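Local coordinates for protein gene product PA4716 (Pseudomonas aeruginosa, PDB 1U0K) that is of unknown function but belongs to the PhzF family, whose members resemble diaminopimelate epimerase, and probably acts as an isomerase, at residues S4-Q9 with R279-T284; D28-D33 with F51-D56. All coordinates share one frame; numbering follows the deposited sequence.

Following the chain from its N terminus, the first strand, 6-12, already holds half of contact 1, but its partner, the end of strand 267-282, arrives some 270 residues later, so contact 1 closes almost the whole chain into one loop. Contact 2 falls within that loop and closes a much shorter one: strand 21-26 ends, the turn at 28-33 leads into helix 34-44, and strand 48-54 brings 51-56 back beside the turn. The contacts do not cross. Their centres lie 14 Å apart, with strand 21-26 between strands 6-12 and 48-54, so contact 1 ties the chain ends together while contact 2 fastens the neighbouring strand-helix connection.

Contact 1. Residues S4-Q9 with R279-T284; sequences SRRYWQ and RAELLT
The Tyr-7 ring carries Ala-280 CB over one face, a CH-pi contact 3.4 Å from its centroid and slightly toward the CZ rim, while Leu-282 CD2 meets the ring edge at CD2 of Tyr-7. A chi1 of 70° puts Tyr-7 CG between the backbone N and the carbonyl carbon. On the other face of this antiparallel strand pair, Arg-279 runs beside the Trp-8 indole, its CG 3.6 Å from the centroid of the six-membered ring. Leu-282 CB lies over the Arg-5 guanidinium, near its rim.

At the end of that guanidinium, NH2 of Arg-5 donates to Thr-284 O at 2.7 Å, with the acceptor 26° out of the guanidinium plane; the bond from NH1 to the same oxygen is weak. Between the strands, Tyr-7 and Ala-280 exchange two backbone bonds, and Leu-282 N reaches Arg-5 O at 3.0 Å in an almost straight N-H...O line (177°). A water accepts from Arg-5 N and donates to Leu-282 O, bridging the two backbones beside that bond. Ser-4 OG donates to the syn lone pair of Glu-281 OE2 at 2.7 Å.

Glu-281 OE1 lies against CG of Arg-6, at 3.1 Å, not its guanidinium, which instead forms a salt bridge with Asp-27. Residues 279-282 also pair antiparallel with a strand of the second subunit, so the sheet continues across the dimer interface. The chemistry is thus divided: Tyr-7 and Leu-282 pack on helix 34-44, with Ala-280 against the tyrosine ring, whereas Arg-6, Trp-8, Arg-279 and Glu-281 share the other face, Arg-6 and Trp-8 resting on helix 78-90, and the nearby arginine side chains probably favour an ionised Glu-281.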
loop_
_atom_site.group_PDB
_atom_site.type_symbol
_atom_site.label_atom_id
_atom_site.label_comp_id
_atom_site.label_asym_id
_atom_site.label_seq_id
_atom_site.Cartn_x
_atom_site.Cartn_y
_atom_site.Cartn_z
ATOM N N SER A 4 -15.420 22.265 -0.849
ATOM C CA SER A 4 -14.146 21.716 -0.426
ATOM C C SER A 4 -14.381 20.351 0.190
ATOM O O SER A 4 -15.267 20.183 1.033
ATOM C CB SER A 4 -13.472 22.641 0.581
ATOM O OG SER A 4 -12.269 22.069 1.071
ATOM N N ARG A 5 -13.630 19.363 -0.283
ATOM C CA ARG A 5 -13.630 18.031 0.310
ATOM C C ARG A 5 -12.196 17.686 0.639
ATOM O O ARG A 5 -11.265 18.105 -0.058
ATOM C CB ARG A 5 -14.179 16.990 -0.649
ATOM C CG ARG A 5 -15.629 17.211 -1.113
ATOM C CD ARG A 5 -15.819 17.062 -2.620
ATOM N NE ARG A 5 -14.865 17.886 -3.382
ATOM C CZ ARG A 5 -14.103 17.453 -4.393
ATOM N NH1 ARG A 5 -14.155 16.192 -4.807
ATOM N NH2 ARG A 5 -13.275 18.304 -5.003
ATOM N N ARG A 6 -12.018 16.951 1.724
ATOM C CA ARG A 6 -10.702 16.683 2.257
ATOM C C ARG A 6 -10.600 15.252 2.706
ATOM O O ARG A 6 -11.597 14.621 3.065
ATOM C CB ARG A 6 -10.427 17.535 3.495
ATOM C CG ARG A 6 -10.484 19.029 3.268
ATOM C CD ARG A 6 -10.644 19.844 4.550
ATOM N NE ARG A 6 -11.803 19.437 5.347
ATOM C CZ ARG A 6 -12.131 19.959 6.532
ATOM N NH1 ARG A 6 -11.397 20.929 7.080
ATOM N NH2 ARG A 6 -13.202 19.512 7.173
ATOM N N TYR A 7 -9.379 14.747 2.704
ATOM C CA TYR A 7 -9.023 13.609 3.527
ATOM C C TYR A 7 -7.831 13.967 4.394
ATOM O O TYR A 7 -7.166 15.001 4.186
ATOM C CB TYR A 7 -8.782 12.348 2.691
ATOM C CG TYR A 7 -7.532 12.366 1.851
ATOM C CD1 TYR A 7 -6.311 12.044 2.390
ATOM C CD2 TYR A 7 -7.588 12.734 0.514
ATOM C CE1 TYR A 7 -5.150 12.062 1.615
ATOM C CE2 TYR A 7 -6.433 12.743 -0.278
ATOM C CZ TYR A 7 -5.224 12.420 0.289
ATOM O OH TYR A 7 -4.065 12.447 -0.461
ATOM N N TRP A 8 -7.575 13.135 5.384
ATOM C CA TRP A 8 -6.531 13.381 6.363
ATOM C C TRP A 8 -5.711 12.134 6.567
ATOM O O TRP A 8 -6.269 11.051 6.648
ATOM C CB TRP A 8 -7.131 13.795 7.702
ATOM C CG TRP A 8 -8.110 14.919 7.621
ATOM C CD1 TRP A 8 -9.380 14.886 7.092
ATOM C CD2 TRP A 8 -7.924 16.253 8.109
ATOM N NE1 TRP A 8 -9.975 16.114 7.217
ATOM C CE2 TRP A 8 -9.108 16.968 7.840
ATOM C CE3 TRP A 8 -6.869 16.919 8.753
ATOM C CZ2 TRP A 8 -9.265 18.315 8.189
ATOM C CZ3 TRP A 8 -7.033 18.246 9.094
ATOM C CH2 TRP A 8 -8.219 18.923 8.818
ATOM N N GLN A 9 -4.398 12.297 6.694
ATOM C CA GLN A 9 -3.479 11.217 7.000
ATOM C C GLN A 9 -3.160 11.269 8.483
ATOM O O GLN A 9 -2.727 12.287 8.988
ATOM C CB GLN A 9 -2.190 11.358 6.164
ATOM C CG GLN A 9 -1.126 10.320 6.454
ATOM C CD GLN A 9 -1.539 8.905 6.100
ATOM O OE1 GLN A 9 -2.435 8.696 5.277
ATOM N NE2 GLN A 9 -0.894 7.931 6.729
ATOM N N ARG A 279 -3.319 17.235 5.931
ATOM C CA ARG A 279 -4.653 17.571 5.475
ATOM C C ARG A 279 -4.600 17.752 3.957
ATOM O O ARG A 279 -3.863 18.605 3.466
ATOM C CB ARG A 279 -5.118 18.888 6.120
ATOM C CG ARG A 279 -6.509 19.345 5.720
ATOM C CD ARG A 279 -6.856 20.759 6.195
ATOM N NE ARG A 279 -5.982 21.745 5.552
ATOM C CZ ARG A 279 -5.060 22.478 6.169
ATOM N NH1 ARG A 279 -4.843 22.366 7.475
ATOM N NH2 ARG A 279 -4.323 23.329 5.458
ATOM N N ALA A 280 -5.402 16.986 3.232
ATOM C CA ALA A 280 -5.395 16.981 1.773
ATOM C C ALA A 280 -6.708 17.518 1.225
ATOM O O ALA A 280 -7.783 17.110 1.661
ATOM C CB ALA A 280 -5.157 15.576 1.254
ATOM N N GLU A 281 -6.614 18.434 0.277
ATOM C CA GLU A 281 -7.752 18.978 -0.443
ATOM C C GLU A 281 -7.921 18.254 -1.764
ATOM O O GLU A 281 -6.967 18.149 -2.524
ATOM C CB GLU A 281 -7.503 20.459 -0.706
ATOM C CG GLU A 281 -7.746 21.330 0.501
ATOM C CD GLU A 281 -9.221 21.670 0.689
ATOM O OE1 GLU A 281 -9.649 21.700 1.857
ATOM O OE2 GLU A 281 -9.945 21.904 -0.316
ATOM N N LEU A 282 -9.118 17.741 -2.049
ATOM C CA LEU A 282 -9.386 17.049 -3.303
ATOM C C LEU A 282 -9.535 18.075 -4.403
ATOM O O LEU A 282 -10.195 19.097 -4.223
ATOM C CB LEU A 282 -10.657 16.188 -3.217
ATOM C CG LEU A 282 -10.599 14.971 -2.305
ATOM C CD1 LEU A 282 -11.819 14.115 -2.565
ATOM C CD2 LEU A 282 -9.318 14.190 -2.474
ATOM N N LEU A 283 -8.927 17.779 -5.542
ATOM C CA LEU A 283 -8.865 18.685 -6.678
ATOM C C LEU A 283 -9.741 18.196 -7.836
ATOM O O LEU A 283 -9.870 18.876 -8.834
ATOM C CB LEU A 283 -7.409 18.825 -7.137
ATOM C CG LEU A 283 -6.433 19.336 -6.071
ATOM C CD1 LEU A 283 -5.009 19.237 -6.601
ATOM C CD2 LEU A 283 -6.771 20.756 -5.651
ATOM N N THR A 284 -10.319 17.004 -7.704
ATOM C CA THR A 284 -11.162 16.431 -8.758
ATOM C C THR A 284 -12.625 16.766 -8.507
ATOM O O THR A 284 -12.964 17.411 -7.520
ATOM C CB THR A 284 -10.999 14.906 -8.833
ATOM O OG1 THR A 284 -11.238 14.339 -7.540
ATOM C CG2 THR A 284 -9.568 14.539 -9.188
HETATM O O HOH W 1 -12.110 20.167 -2.755
#

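Contact 2. Residues D28-D33 with F51-D56; sequences DASALD and FLLPGD
Ala-29 and Leu-52 meet through the one backbone hydrogen bond of this contact, Ala-29 N to Leu-52 O at 2.8 Å, nearly straight at 174°. It belongs to a strand-to-helix connection in the mixed alpha/beta fold of the PhzF family: a type I beta turn from Ala-29 to Leu-32, closed by its own Leu-32 N to Ala-29 O bond (3.0 Å) and overlapped at its start by an Asx turn from Asp-28, rests beside the end of strand 48-54.

Side chains of 51-54 meet the turn in succession along the strand. Ala-29 CB points to the strand, touching Phe-51 CB at 3.7 Å and lying near the plane of the ring at its edge. Leu-32 CD1 approaches CD2 and CE2 of the same ring, the two side chains crossing at about a right angle. Leu-53 CD2 packs on the carbonyl group of Ala-29, 3.6 Å from Ala-29 C. Farther along, Pro-54 lies against polar groups: its CD is 3.5 Å from Asp-28 OD1 and also touches Ser-30 OG, while its CG rests against the carboxylate carbon of Asp-28.

The next shell holds these pieces in place. Phe-51 stacks on Phe-26 and is covered by Met-37, Trp-40 and Thr-41 of helix 34-44, and its side chain is about 8 Å from that of Glu-48, the predicted active-site residue. Leu-52 also bonds through its backbone to Phe-26, and strand 60-67 flanks 51-54. Beyond the turn, Asp-33 is the N-cap of helix 34-44, its OD1 bound to Ala-36 N.

The carboxylate of Asp-28, its CG anti to the backbone N (chi1 -176°), holds Ser-30 at the start of the turn: OD1 accepts from Ser-30 N at 3.1 Å, nearly along its C-O axis, and from Ser-30 OG at 2.8 Å on the syn side, 16° out of the carboxylate plane.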
loop_
_atom_site.group_PDB
_atom_site.type_symbol
_atom_site.label_atom_id
_atom_site.label_comp_id
_atom_site.label_asym_id
_atom_site.label_seq_id
_atom_site.Cartn_x
_atom_site.Cartn_y
_atom_site.Cartn_z
ATOM N N ASP A 28 -16.040 13.962 5.428
ATOM C CA ASP A 28 -17.379 14.077 4.869
ATOM C C ASP A 28 -17.407 13.456 3.481
ATOM O O ASP A 28 -17.090 14.107 2.472
ATOM C CB ASP A 28 -17.844 15.531 4.843
ATOM C CG ASP A 28 -19.268 15.671 4.354
ATOM O OD1 ASP A 28 -19.850 14.679 3.852
ATOM O OD2 ASP A 28 -19.892 16.757 4.425
ATOM N N ALA A 29 -17.797 12.187 3.455
ATOM C CA ALA A 29 -17.802 11.380 2.249
ATOM C C ALA A 29 -19.191 11.307 1.627
ATOM O O ALA A 29 -19.480 10.383 0.861
ATOM C CB ALA A 29 -17.292 9.980 2.572
ATOM N N SER A 30 -20.041 12.286 1.939
ATOM C CA SER A 30 -21.430 12.304 1.460
ATOM C C SER A 30 -21.572 12.281 -0.066
ATOM O O SER A 30 -22.587 11.823 -0.574
ATOM C CB SER A 30 -22.184 13.527 2.016
ATOM O OG SER A 30 -22.314 13.459 3.425
ATOM N N ALA A 31 -20.562 12.765 -0.778
ATOM C CA ALA A 31 -20.605 12.824 -2.236
ATOM C C ALA A 31 -20.138 11.533 -2.925
ATOM O O ALA A 31 -20.285 11.400 -4.142
ATOM C CB ALA A 31 -19.787 13.993 -2.726
ATOM N N LEU A 32 -19.600 10.579 -2.161
ATOM C CA LEU A 32 -19.005 9.368 -2.740
ATOM C C LEU A 32 -19.936 8.172 -2.717
ATOM O O LEU A 32 -20.571 7.880 -1.702
ATOM C CB LEU A 32 -17.745 8.985 -1.961
ATOM C CG LEU A 32 -16.619 10.011 -1.906
ATOM C CD1 LEU A 32 -15.454 9.455 -1.085
ATOM C CD2 LEU A 32 -16.142 10.411 -3.298
ATOM N N ASP A 33 -19.991 7.438 -3.822
ATOM C CA ASP A 33 -20.648 6.136 -3.812
ATOM C C ASP A 33 -19.677 5.044 -3.360
ATOM O O ASP A 33 -18.498 5.319 -3.132
ATOM C CB ASP A 33 -21.349 5.828 -5.150
ATOM C CG ASP A 33 -20.404 5.663 -6.324
ATOM O OD1 ASP A 33 -19.176 5.530 -6.140
ATOM O OD2 ASP A 33 -20.836 5.632 -7.506
ATOM N N PHE A 51 -14.447 6.406 5.985
ATOM C CA PHE A 51 -15.269 7.430 5.341
ATOM C C PHE A 51 -16.408 7.770 6.285
ATOM O O PHE A 51 -17.143 6.878 6.694
ATOM C CB PHE A 51 -15.806 6.903 4.003
ATOM C CG PHE A 51 -14.721 6.571 3.016
ATOM C CD1 PHE A 51 -14.083 5.339 3.072
ATOM C CD2 PHE A 51 -14.304 7.495 2.064
ATOM C CE1 PHE A 51 -13.050 5.042 2.209
ATOM C CE2 PHE A 51 -13.257 7.194 1.204
ATOM C CZ PHE A 51 -12.639 5.961 1.279
ATOM N N LEU A 52 -16.518 9.043 6.652
ATOM C CA LEU A 52 -17.536 9.516 7.594
ATOM C C LEU A 52 -18.676 10.216 6.875
ATOM O O LEU A 52 -18.474 10.979 5.935
ATOM C CB LEU A 52 -16.920 10.453 8.633
ATOM C CG LEU A 52 -15.732 9.909 9.442
ATOM C CD1 LEU A 52 -15.215 10.932 10.459
ATOM C CD2 LEU A 52 -16.078 8.609 10.152
ATOM N N LEU A 53 -19.888 9.962 7.355
ATOM C CA LEU A 53 -21.100 10.539 6.785
ATOM C C LEU A 53 -21.804 11.308 7.911
ATOM O O LEU A 53 -22.374 10.697 8.823
ATOM C CB LEU A 53 -21.982 9.441 6.206
ATOM C CG LEU A 53 -21.237 8.519 5.220
ATOM C CD1 LEU A 53 -21.973 7.216 4.995
ATOM C CD2 LEU A 53 -20.992 9.247 3.901
ATOM N N PRO A 54 -21.731 12.636 7.873
ATOM C CA PRO A 54 -22.387 13.453 8.898
ATOM C C PRO A 54 -23.905 13.384 8.779
ATOM O O PRO A 54 -24.462 13.041 7.737
ATOM C CB PRO A 54 -21.891 14.873 8.601
ATOM C CG PRO A 54 -21.559 14.864 7.163
ATOM C CD PRO A 54 -21.057 13.473 6.858
ATOM N N GLY A 55 -24.557 13.691 9.893
ATOM C CA GLY A 55 -26.002 13.787 9.950
ATOM C C GLY A 55 -26.395 14.920 10.872
ATOM O O GLY A 55 -25.642 15.870 11.069
ATOM N N ASP A 56 -27.564 14.792 11.483
ATOM C CA ASP A 56 -28.129 15.880 12.278
ATOM C C ASP A 56 -27.605 15.980 13.717
ATOM O O ASP A 56 -27.949 16.907 14.446
ATOM C CB ASP A 56 -29.664 15.810 12.251
ATOM C CG ASP A 56 -30.226 14.549 12.878
ATOM O OD1 ASP A 56 -29.486 13.756 13.492
ATOM O OD2 ASP A 56 -31.438 14.270 12.781
#